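Long-range contacts in antitoxin HipB (Escherichia coli, PDB 4Z5H), which neutralises the toxin HipA and, as a DNA-bending homodimer, binds operator sites to repress the promoter of the hipBA operon: residues 6-11 against 46-51; 13-18 against 57-62; 2-7 against 67-72. The protein carries 1 engineered substitution. All coordinates share one frame; numbering follows the deposited sequence.

How the contacts relate
From the N terminus, the opening segment meets the far end of the chain first: contact 3 lays residues 2-7 against strand 64-70 and the last residues, closing the longest loop. Contact 1 starts from almost the same place, sharing Tyr-6 and Ser-7, and joins the first turn of helix 8-21 to the loop after helix 37-45. Further along that helix, contact 2 sets its middle against the end of helix 52-61. Contacts 1 and 2 cross, since their segments alternate, whereas contact 2 lies wholly within the span of contact 3. Ile-5 packs on Leu-11 and Ala-14, and Phe-2 on Val-18, binding the three together; all touch the second subunit.

Contact 1 of 3, residues 6-11 against 46-51; sequences YSPTQL and NPDNTT. With nucleotides of chain B.
Pro-8 meets Pro-47 and Asp-48 where the start of helix 8-21 leans on the loop between helices 37-45 and 52-61 of the Cro/C1-type helix-turn-helix domain. The apolar part of the contact is made by the two prolines, whose CB atoms lie 4.0 Å apart. The ring of Pro-47 also reaches the backbone of the first helical turn, its CG lying 3.6 Å from Pro-8 O. The Asp-48 side chain crosses the Pro-8 ring at about a right angle, with Asp-48 OD1 3.3 Å from both Pro-8 CB and Pro-8 CG. Pro-8 also packs on Phe-56 of the second subunit, with which Asp-48 and Thr-50 form backbone bonds.

No direct hydrogen bond spans the segments; the polar link is a water. It accepts from Thr-9 N at 3.1 Å and donates to Asp-48 OD1 at 2.8 Å, so the carboxylate is tied to an amide at the beginning of the helix. A capping bond marks that end: Gln-10 N points almost straight (170°) at Ser-7 OG, 3.3 Å away. In a separate bond, Gln-10 OE1 accepts from Tyr-6 N, which stands above its carbonyl plane.

The third kind of interaction is with DNA. The loop ends at Thr-51, the N-cap of helix 52-61. There, with chi1 69°, OG1 sits between the backbone N and the carbonyl carbon, where it can both cap Thr-54 N and donate to the operator backbone. One phosphate oxygen is gripped twice by this residue: OP1 of DA13 of chain B accepts from Thr-51 N at 3.2 Å (N-H...O 162°) and from Thr-51 OG1 at 2.9 Å.

Contact 2 of 3, residues 13-18 against 57-62; sequences NAMKLV and KILQSL
The hydrophobic centre of the Cro/C1-type helix-turn-helix domain is built here from Met-15 and Val-18 of helix 8-21 packed against Ile-58, Leu-59 and Leu-62 at the end of helix 52-61. It illustrates how the first and last helices of this chain can meet through side-chain packing, with no hydrogen bond between residues 13-18 and 57-62. Met-15 and Val-18 lie three positions apart, Ile-58 and Leu-62 four, about one helical turn each, with Leu-59 reaching in from beside Ile-58.

Met-15 takes part in three of the four side-chain pairs. Its chain runs out extended to SD and then bends at chi3 (74°), which swings CE into the angle between two neighbouring side chains: CE lies 3.7 Å from Ile-58 CG2 and 3.8 Å from Leu-59 CD2. The methionine crosses Leu-59 at about a right angle and Ile-58 more obliquely. Phe-43 of helix 37-45 lies against both Met-15 and Ile-58, and Leu-68 of the second subunit packs on Met-15 and Leu-59, so this centre also reaches the dimer interface.

Nearer the root of Met-15, Leu-62 takes over. Its CD1 branch rests 3.5 Å from Met-15 O and 3.8 Å from Met-15 CB, while the other branch, CD2, makes a looser approach of 4.4 Å to Val-18 CG1.

The end of helix 52-61 is held by its own polar bonds. Ile-58 O accepts from Leu-62 N at 3.0 Å and also from Ser-61 OG, which sits 2.7 Å away in the carbonyl plane, on a lone pair of that oxygen.

Contact 3 of 3, residues 2-7 against 67-72; sequences FQKIYS and TLCDAK
Lys-4 and Tyr-6 reach from the N-terminal arm to Cys-69 and Asp-70 at the end of strand 64-70 and to Ala-71 and Lys-72 just after it; the strand pairs antiparallel with a strand of the second subunit. The N-terminal arm thus lies against the intersubunit beta sheet of the HipB dimer, and the nearest atom of the contact is about 14 Å from the DNA. Ile-5, between the two, packs instead on Gln-10, Leu-11 and Ala-14 of helix 8-21, and its carbonyl oxygen accepts from Ser-65 OG of the second subunit.

Lys-4 leaves the backbone with CG anti to its carbonyl carbon (chi1 -68°) and stays extended from there. Along the way its CG passes 3.8 Å from Cys-69 SG, an apolar brush between a methylene and a sulfur. The ammonium end then donates to the strand itself: Lys-4 NZ lies 3.0 Å from Asp-70 O, raised 36° above the carbonyl plane. The carboxylate of Asp-70 stays apart, with OD2 6.4 Å from Lys-4 NZ, so any attraction between the charges would act only at a distance.

The terminal Lys-72 side chain, as modelled, crosses Lys-4 at about a right angle; Lys-4 NZ and Lys-72 NZ lie 3.0 Å apart, two donors of like charge with no bond between them, and the placement of Lys-72 is doubtful.

Tyr-6 comes in edge first. Ala-71 O lies in the plane of its ring, 3.7 Å from CE2, and the hydroxyl completes the approach: Tyr-6 OH donates to Ala-71 O at 2.9 Å, tilted 24° from that carbonyl's plane.

Contact 1 of 3, residues 6-11 against 46-51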
loop_
_atom_site.group_PDB
_atom_site.type_symbol
_atom_site.label_atom_id
_atom_site.label_comp_id
_atom_site.label_asym_id
_atom_site.label_seq_id
_atom_site.Cartn_x
_atom_site.Cartn_y
_atom_site.Cartn_z
ATOM N N TYR A 6 5.418 -6.314 5.073
ATOM C CA TYR A 6 5.542 -5.393 6.180
ATOM C C TYR A 6 6.235 -4.058 5.901
ATOM O O TYR A 6 6.344 -3.248 6.767
ATOM C CB TYR A 6 6.225 -6.089 7.353
ATOM C CG TYR A 6 5.525 -7.334 7.825
ATOM C CD1 TYR A 6 5.730 -8.545 7.200
ATOM C CD2 TYR A 6 4.655 -7.294 8.890
ATOM C CE1 TYR A 6 5.101 -9.677 7.635
ATOM C CE2 TYR A 6 4.013 -8.418 9.321
ATOM C CZ TYR A 6 4.243 -9.610 8.690
ATOM O OH TYR A 6 3.607 -10.720 9.098
ATOM N N SER A 7 6.734 -3.861 4.696
ATOM C CA SER A 7 7.405 -2.624 4.352
ATOM C C SER A 7 7.361 -2.254 2.873
ATOM O O SER A 7 7.138 -3.075 2.019
ATOM C CB SER A 7 8.865 -2.628 4.823
ATOM O OG SER A 7 9.679 -3.429 4.005
ATOM N N PRO A 8 7.659 -0.995 2.578
ATOM C CA PRO A 8 7.685 -0.564 1.183
ATOM C C PRO A 8 8.723 -1.366 0.383
ATOM O O PRO A 8 8.402 -1.785 -0.682
ATOM C CB PRO A 8 8.071 0.908 1.267
ATOM C CG PRO A 8 7.680 1.318 2.640
ATOM C CD PRO A 8 7.949 0.122 3.482
ATOM N N THR A 9 9.897 -1.627 0.933
ATOM C CA THR A 9 10.903 -2.412 0.240
ATOM C C THR A 9 10.428 -3.837 -0.072
ATOM O O THR A 9 10.566 -4.290 -1.178
ATOM C CB THR A 9 12.207 -2.493 1.058
ATOM O OG1 THR A 9 12.766 -1.198 1.198
ATOM C CG2 THR A 9 13.214 -3.423 0.394
ATOM N N GLN A 10 9.826 -4.493 0.902
ATOM C CA GLN A 10 9.274 -5.816 0.723
ATOM C C GLN A 10 8.169 -5.786 -0.331
ATOM O O GLN A 10 8.092 -6.653 -1.156
ATOM C CB GLN A 10 8.721 -6.356 2.038
ATOM C CG GLN A 10 9.757 -6.789 3.053
ATOM C CD GLN A 10 9.163 -7.170 4.392
ATOM O OE1 GLN A 10 8.005 -7.460 4.509
ATOM N NE2 GLN A 10 9.987 -7.170 5.401
ATOM N N LEU A 11 7.348 -4.753 -0.288
ATOM C CA LEU A 11 6.275 -4.597 -1.238
ATOM C C LEU A 11 6.796 -4.439 -2.666
ATOM O O LEU A 11 6.317 -5.088 -3.562
ATOM C CB LEU A 11 5.418 -3.396 -0.868
ATOM C CG LEU A 11 4.252 -3.049 -1.783
ATOM C CD1 LEU A 11 3.347 -4.221 -2.094
ATOM C CD2 LEU A 11 3.480 -1.851 -1.261
ATOM N N ASN A 46 13.221 2.648 -5.008
ATOM C CA ASN A 46 13.169 3.621 -3.967
ATOM C C ASN A 46 11.720 3.816 -3.470
ATOM O O ASN A 46 11.203 4.902 -3.521
ATOM C CB ASN A 46 13.735 4.906 -4.545
ATOM C CG ASN A 46 14.030 5.940 -3.501
ATOM O OD1 ASN A 46 14.435 5.620 -2.406
ATOM N ND2 ASN A 46 13.820 7.189 -3.840
ATOM N N PRO A 47 11.099 2.747 -2.983
ATOM C CA PRO A 47 9.651 2.742 -2.708
ATOM C C PRO A 47 9.117 3.583 -1.529
ATOM O O PRO A 47 7.945 3.863 -1.488
ATOM C CB PRO A 47 9.345 1.277 -2.466
ATOM C CG PRO A 47 10.598 0.731 -1.942
ATOM C CD PRO A 47 11.693 1.447 -2.661
ATOM N N ASP A 48 9.974 3.973 -0.610
ATOM C CA ASP A 48 9.552 4.517 0.668
ATOM C C ASP A 48 8.678 5.772 0.564
ATOM O O ASP A 48 7.725 5.897 1.284
ATOM C CB ASP A 48 10.762 4.843 1.534
ATOM C CG ASP A 48 11.286 3.659 2.289
ATOM O OD1 ASP A 48 10.685 2.603 2.280
ATOM O OD2 ASP A 48 12.322 3.798 2.907
ATOM N N ASN A 49 9.006 6.678 -0.338
ATOM C CA ASN A 49 8.235 7.896 -0.495
ATOM C C ASN A 49 7.262 7.875 -1.665
ATOM O O ASN A 49 6.674 8.873 -1.984
ATOM C CB ASN A 49 9.135 9.125 -0.519
ATOM C CG ASN A 49 9.964 9.261 0.731
ATOM O OD1 ASN A 49 11.156 9.384 0.662
ATOM N ND2 ASN A 49 9.330 9.238 1.866
ATOM N N THR A 50 7.118 6.717 -2.286
ATOM C CA THR A 50 6.148 6.489 -3.335
ATOM C C THR A 50 4.707 6.681 -2.814
ATOM O O THR A 50 4.389 6.292 -1.730
ATOM C CB THR A 50 6.310 5.068 -3.902
ATOM O OG1 THR A 50 7.565 4.970 -4.561
ATOM C CG2 THR A 50 5.230 4.752 -4.892
ATOM N N THR A 51 3.875 7.333 -3.597
ATOM C CA THR A 51 2.492 7.570 -3.224
ATOM C C THR A 51 1.571 6.350 -3.336
ATOM O O THR A 51 1.796 5.463 -4.127
ATOM C CB THR A 51 1.869 8.730 -4.011
ATOM O OG1 THR A 51 1.721 8.365 -5.380
ATOM C CG2 THR A 51 2.701 9.986 -3.871
ATOM P P DA B 12 11.163 10.587 -3.981
ATOM O OP1 DA B 12 11.156 9.153 -3.692
ATOM O OP2 DA B 12 12.138 11.138 -4.922
ATOM O "O5'" DA B 12 9.699 10.946 -4.466
ATOM C "C5'" DA B 12 8.602 10.947 -3.545
ATOM C "C4'" DA B 12 7.299 11.060 -4.298
ATOM O "O4'" DA B 12 7.113 12.421 -4.727
ATOM C "C3'" DA B 12 7.230 10.226 -5.568
ATOM O "O3'" DA B 12 5.876 9.905 -5.844
ATOM C "C2'" DA B 12 7.774 11.170 -6.622
ATOM C "C1'" DA B 12 7.336 12.538 -6.121
ATOM N N9 DA B 12 8.327 13.588 -6.312
ATOM C C8 DA B 12 9.690 13.509 -6.177
ATOM N N7 DA B 12 10.308 14.645 -6.377
ATOM C C5 DA B 12 9.282 15.536 -6.650
ATOM C C6 DA B 12 9.276 16.905 -6.946
ATOM N N6 DA B 12 10.379 17.650 -7.019
ATOM N N1 DA B 12 8.082 17.492 -7.171
ATOM C C2 DA B 12 6.975 16.747 -7.086
ATOM N N3 DA B 12 6.852 15.453 -6.815
ATOM C C4 DA B 12 8.056 14.900 -6.603
ATOM P P DA B 13 5.531 8.920 -6.993
ATOM O OP1 DA B 13 4.318 8.205 -6.613
ATOM O OP2 DA B 13 6.735 8.174 -7.321
ATOM O "O5'" DA B 13 5.192 9.878 -8.208
ATOM C "C5'" DA B 13 4.030 10.716 -8.191
ATOM C "C4'" DA B 13 4.040 11.633 -9.390
ATOM O "O4'" DA B 13 5.046 12.652 -9.212
ATOM C "C3'" DA B 13 4.360 10.936 -10.717
ATOM O "O3'" DA B 13 3.309 11.186 -11.646
ATOM C "C2'" DA B 13 5.672 11.555 -11.158
ATOM C "C1'" DA B 13 5.657 12.895 -10.456
ATOM N N9 DA B 13 6.981 13.452 -10.209
ATOM C C8 DA B 13 8.114 12.785 -9.823
ATOM N N7 DA B 13 9.166 13.555 -9.702
ATOM C C5 DA B 13 8.694 14.815 -10.036
ATOM C C6 DA B 13 9.320 16.070 -10.110
ATOM N N6 DA B 13 10.606 16.273 -9.828
ATOM N N1 DA B 13 8.568 17.126 -10.483
ATOM C C2 DA B 13 7.278 16.924 -10.767
ATOM N N3 DA B 13 6.576 15.794 -10.735
ATOM C C4 DA B 13 7.352 14.765 -10.359
HETATM O O HOH W 1 11.269 -0.011 3.165
#

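Contact 2 of 3, residues 13-18 against 57-62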
loop_
_atom_site.group_PDB
_atom_site.type_symbol
_atom_site.label_atom_id
_atom_site.label_comp_id
_atom_site.label_asym_id
_atom_site.label_seq_id
_atom_site.Cartn_x
_atom_site.Cartn_y
_atom_site.Cartn_z
ATOM N N ASN A 13 9.802 -5.268 -3.843
ATOM C CA ASN A 13 10.488 -6.466 -4.255
ATOM C C ASN A 13 9.491 -7.511 -4.742
ATOM O O ASN A 13 9.708 -8.110 -5.759
ATOM C CB ASN A 13 11.320 -7.052 -3.111
ATOM C CG ASN A 13 12.540 -6.213 -2.767
ATOM O OD1 ASN A 13 12.836 -5.265 -3.429
ATOM N ND2 ASN A 13 13.221 -6.568 -1.729
ATOM N N ALA A 14 8.390 -7.694 -4.021
ATOM C CA ALA A 14 7.351 -8.622 -4.434
ATOM C C ALA A 14 6.678 -8.255 -5.766
ATOM O O ALA A 14 6.428 -9.091 -6.590
ATOM C CB ALA A 14 6.301 -8.755 -3.356
ATOM N N MET A 15 6.371 -6.987 -5.937
ATOM C CA MET A 15 5.785 -6.507 -7.164
ATOM C C MET A 15 6.690 -6.580 -8.395
ATOM O O MET A 15 6.228 -6.871 -9.460
ATOM C CB MET A 15 5.157 -5.150 -6.975
ATOM C CG MET A 15 3.929 -5.248 -6.100
ATOM S SD MET A 15 3.314 -3.687 -5.539
ATOM C CE MET A 15 2.570 -3.087 -7.026
ATOM N N LYS A 16 7.970 -6.295 -8.204
ATOM C CA LYS A 16 8.966 -6.423 -9.255
ATOM C C LYS A 16 9.062 -7.885 -9.687
ATOM O O LYS A 16 9.150 -8.185 -10.846
ATOM C CB LYS A 16 10.320 -5.924 -8.785
ATOM C CG LYS A 16 11.428 -6.027 -9.818
ATOM C CD LYS A 16 12.735 -5.466 -9.300
ATOM C CE LYS A 16 13.886 -5.646 -10.277
ATOM N NZ LYS A 16 15.084 -4.903 -9.853
ATOM N N LEU A 17 9.021 -8.782 -8.716
ATOM C CA LEU A 17 9.103 -10.196 -8.994
ATOM C C LEU A 17 7.938 -10.637 -9.864
ATOM O O LEU A 17 8.131 -11.350 -10.811
ATOM C CB LEU A 17 9.154 -10.993 -7.701
ATOM C CG LEU A 17 9.331 -12.508 -7.812
ATOM C CD1 LEU A 17 10.558 -12.875 -8.627
ATOM C CD2 LEU A 17 9.399 -13.141 -6.432
ATOM N N VAL A 18 6.742 -10.150 -9.561
ATOM C CA VAL A 18 5.588 -10.445 -10.372
ATOM C C VAL A 18 5.771 -9.903 -11.789
ATOM O O VAL A 18 5.451 -10.581 -12.747
ATOM C CB VAL A 18 4.274 -9.910 -9.755
ATOM C CG1 VAL A 18 3.130 -10.095 -10.723
ATOM C CG2 VAL A 18 3.967 -10.593 -8.433
ATOM N N LYS A 57 -2.030 2.000 -8.965
ATOM C CA LYS A 57 -1.981 1.973 -10.407
ATOM C C LYS A 57 -1.097 0.836 -10.925
ATOM O O LYS A 57 -1.485 0.112 -11.799
ATOM C CB LYS A 57 -1.520 3.316 -10.946
ATOM C CG LYS A 57 -2.582 4.387 -10.836
ATOM C CD LYS A 57 -2.139 5.698 -11.433
ATOM C CE LYS A 57 -3.282 6.689 -11.448
ATOM N NZ LYS A 57 -2.803 7.998 -11.897
ATOM N N ILE A 58 0.077 0.698 -10.328
ATOM C CA ILE A 58 1.001 -0.373 -10.656
ATOM C C ILE A 58 0.381 -1.735 -10.338
ATOM O O ILE A 58 0.457 -2.639 -11.127
ATOM C CB ILE A 58 2.383 -0.189 -9.996
ATOM C CG1 ILE A 58 3.060 1.063 -10.544
ATOM C CG2 ILE A 58 3.273 -1.377 -10.277
ATOM C CD1 ILE A 58 4.271 1.523 -9.785
ATOM N N LEU A 59 -0.315 -1.826 -9.216
ATOM C CA LEU A 59 -0.965 -3.051 -8.833
ATOM C C LEU A 59 -1.953 -3.459 -9.913
ATOM O O LEU A 59 -1.961 -4.589 -10.311
ATOM C CB LEU A 59 -1.769 -2.834 -7.564
ATOM C CG LEU A 59 -1.450 -3.384 -6.198
ATOM C CD1 LEU A 59 -2.670 -3.321 -5.305
ATOM C CD2 LEU A 59 -0.764 -4.731 -6.153
ATOM N N GLN A 60 -2.728 -2.506 -10.412
ATOM C CA GLN A 60 -3.672 -2.758 -11.482
ATOM C C GLN A 60 -2.970 -3.247 -12.757
ATOM O O GLN A 60 -3.401 -4.205 -13.352
ATOM C CB GLN A 60 -4.483 -1.508 -11.810
ATOM C CG GLN A 60 -5.592 -1.774 -12.807
ATOM C CD GLN A 60 -6.007 -0.568 -13.629
ATOM O OE1 GLN A 60 -5.393 0.482 -13.579
ATOM N NE2 GLN A 60 -7.080 -0.718 -14.366
ATOM N N SER A 61 -1.854 -2.625 -13.088
ATOM C CA SER A 61 -1.085 -2.987 -14.267
ATOM C C SER A 61 -0.602 -4.432 -14.187
ATOM O O SER A 61 -0.505 -5.078 -15.188
ATOM C CB SER A 61 0.084 -2.031 -14.520
ATOM O OG SER A 61 1.183 -2.320 -13.730
ATOM N N LEU A 62 -0.340 -4.908 -12.978
ATOM C CA LEU A 62 0.168 -6.235 -12.736
ATOM C C LEU A 62 -0.950 -7.273 -12.581
ATOM O O LEU A 62 -0.699 -8.395 -12.243
ATOM C CB LEU A 62 1.107 -6.247 -11.530
ATOM C CG LEU A 62 2.448 -5.509 -11.582
ATOM C CD1 LEU A 62 3.113 -5.455 -10.218
ATOM C CD2 LEU A 62 3.387 -6.115 -12.604
#

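Contact 3 of 3, residues 2-7 against 67-72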
loop_
_atom_site.group_PDB
_atom_site.type_symbol
_atom_site.label_atom_id
_atom_site.label_comp_id
_atom_site.label_asym_id
_atom_site.label_seq_id
_atom_site.Cartn_x
_atom_site.Cartn_y
_atom_site.Cartn_z
ATOM N N PHE A 2 1.695 -15.703 -2.210
ATOM C CA PHE A 2 1.692 -14.337 -1.744
ATOM C C PHE A 2 1.800 -14.336 -0.222
ATOM O O PHE A 2 0.910 -14.769 0.481
ATOM C CB PHE A 2 0.441 -13.614 -2.229
ATOM C CG PHE A 2 0.477 -13.249 -3.685
ATOM C CD1 PHE A 2 1.617 -12.739 -4.255
ATOM C CD2 PHE A 2 -0.621 -13.426 -4.481
ATOM C CE1 PHE A 2 1.659 -12.413 -5.588
ATOM C CE2 PHE A 2 -0.588 -13.090 -5.809
ATOM C CZ PHE A 2 0.554 -12.596 -6.367
ATOM N N GLN A 3 2.938 -13.875 0.253
ATOM C CA GLN A 3 3.243 -13.770 1.664
ATOM C C GLN A 3 2.805 -12.444 2.277
ATOM O O GLN A 3 2.554 -11.498 1.578
ATOM C CB GLN A 3 4.736 -13.986 1.877
ATOM C CG GLN A 3 5.303 -15.042 0.948
ATOM C CD GLN A 3 6.300 -15.954 1.602
ATOM O OE1 GLN A 3 7.386 -15.533 1.935
ATOM N NE2 GLN A 3 5.938 -17.215 1.760
ATOM N N LYS A 4 2.775 -12.388 3.594
ATOM C CA LYS A 4 2.601 -11.140 4.296
ATOM C C LYS A 4 3.773 -10.188 4.028
ATOM O O LYS A 4 4.920 -10.596 3.987
ATOM C CB LYS A 4 2.420 -11.378 5.782
ATOM C CG LYS A 4 1.118 -12.069 6.119
ATOM C CD LYS A 4 1.041 -12.450 7.567
ATOM C CE LYS A 4 -0.285 -13.073 7.903
ATOM N NZ LYS A 4 -0.396 -13.269 9.357
ATOM N N ILE A 5 3.426 -8.932 3.836
ATOM C CA ILE A 5 4.338 -7.848 3.534
ATOM C C ILE A 5 4.260 -6.760 4.612
ATOM O O ILE A 5 3.181 -6.391 5.032
ATOM C CB ILE A 5 4.050 -7.291 2.124
ATOM C CG1 ILE A 5 4.333 -8.397 1.105
ATOM C CG2 ILE A 5 4.809 -5.999 1.849
ATOM C CD1 ILE A 5 3.757 -8.182 -0.250
ATOM N N TYR A 6 5.418 -6.314 5.073
ATOM C CA TYR A 6 5.542 -5.393 6.180
ATOM C C TYR A 6 6.235 -4.058 5.901
ATOM O O TYR A 6 6.344 -3.248 6.767
ATOM C CB TYR A 6 6.225 -6.089 7.353
ATOM C CG TYR A 6 5.525 -7.334 7.825
ATOM C CD1 TYR A 6 5.730 -8.545 7.200
ATOM C CD2 TYR A 6 4.655 -7.294 8.890
ATOM C CE1 TYR A 6 5.101 -9.677 7.635
ATOM C CE2 TYR A 6 4.013 -8.418 9.321
ATOM C CZ TYR A 6 4.243 -9.610 8.690
ATOM O OH TYR A 6 3.607 -10.720 9.098
ATOM N N SER A 7 6.734 -3.861 4.696
ATOM C CA SER A 7 7.405 -2.624 4.352
ATOM C C SER A 7 7.361 -2.254 2.873
ATOM O O SER A 7 7.138 -3.075 2.019
ATOM C CB SER A 7 8.865 -2.628 4.823
ATOM O OG SER A 7 9.679 -3.429 4.005
ATOM N N THR A 67 -5.086 -7.227 -0.009
ATOM C CA THR A 67 -5.940 -7.235 1.173
ATOM C C THR A 67 -5.137 -7.006 2.447
ATOM O O THR A 67 -3.964 -7.283 2.510
ATOM C CB THR A 67 -6.770 -8.530 1.347
ATOM O OG1 THR A 67 -5.936 -9.592 1.793
ATOM C CG2 THR A 67 -7.421 -8.933 0.073
ATOM N N LEU A 68 -5.809 -6.491 3.446
ATOM C CA LEU A 68 -5.306 -6.463 4.789
ATOM C C LEU A 68 -5.375 -7.832 5.442
ATOM O O LEU A 68 -6.125 -8.679 5.030
ATOM C CB LEU A 68 -6.054 -5.448 5.619
ATOM C CG LEU A 68 -6.150 -4.045 5.057
ATOM C CD1 LEU A 68 -7.317 -3.306 5.661
ATOM C CD2 LEU A 68 -4.862 -3.289 5.233
ATOM N N CYS A 69 -4.554 -8.016 6.449
ATOM C CA CYS A 69 -4.549 -9.207 7.256
ATOM C C CYS A 69 -3.903 -8.922 8.598
ATOM O O CYS A 69 -3.324 -7.882 8.803
ATOM C CB CYS A 69 -3.826 -10.356 6.568
ATOM S SG CYS A 69 -2.126 -10.014 6.169
ATOM N N ASP A 70 -3.991 -9.892 9.490
ATOM C CA ASP A 70 -3.366 -9.774 10.782
ATOM C C ASP A 70 -1.858 -9.795 10.658
ATOM O O ASP A 70 -1.300 -10.498 9.857
ATOM C CB ASP A 70 -3.865 -10.855 11.717
ATOM C CG ASP A 70 -5.355 -10.777 11.937
ATOM O OD1 ASP A 70 -5.918 -9.673 11.944
ATOM O OD2 ASP A 70 -5.971 -11.826 12.075
ATOM N N ALA A 71 -1.213 -8.983 11.463
ATOM C CA ALA A 71 0.229 -8.901 11.509
ATOM C C ALA A 71 0.886 -10.230 11.958
ATOM O O ALA A 71 1.984 -10.580 11.525
ATOM C CB ALA A 71 0.654 -7.751 12.393
ATOM N N LYS A 72 0.144 -10.942 12.801
ATOM C CA LYS A 72 0.575 -12.092 13.588
ATOM C C LYS A 72 1.598 -11.728 14.649
ATOM O O LYS A 72 1.251 -11.294 15.742
ATOM C CB LYS A 72 1.068 -13.248 12.727
ATOM C CG LYS A 72 0.022 -14.316 12.484
ATOM C CD LYS A 72 0.632 -15.697 12.215
ATOM C CE LYS A 72 1.966 -15.649 11.472
ATOM N NZ LYS A 72 1.902 -15.110 10.084
#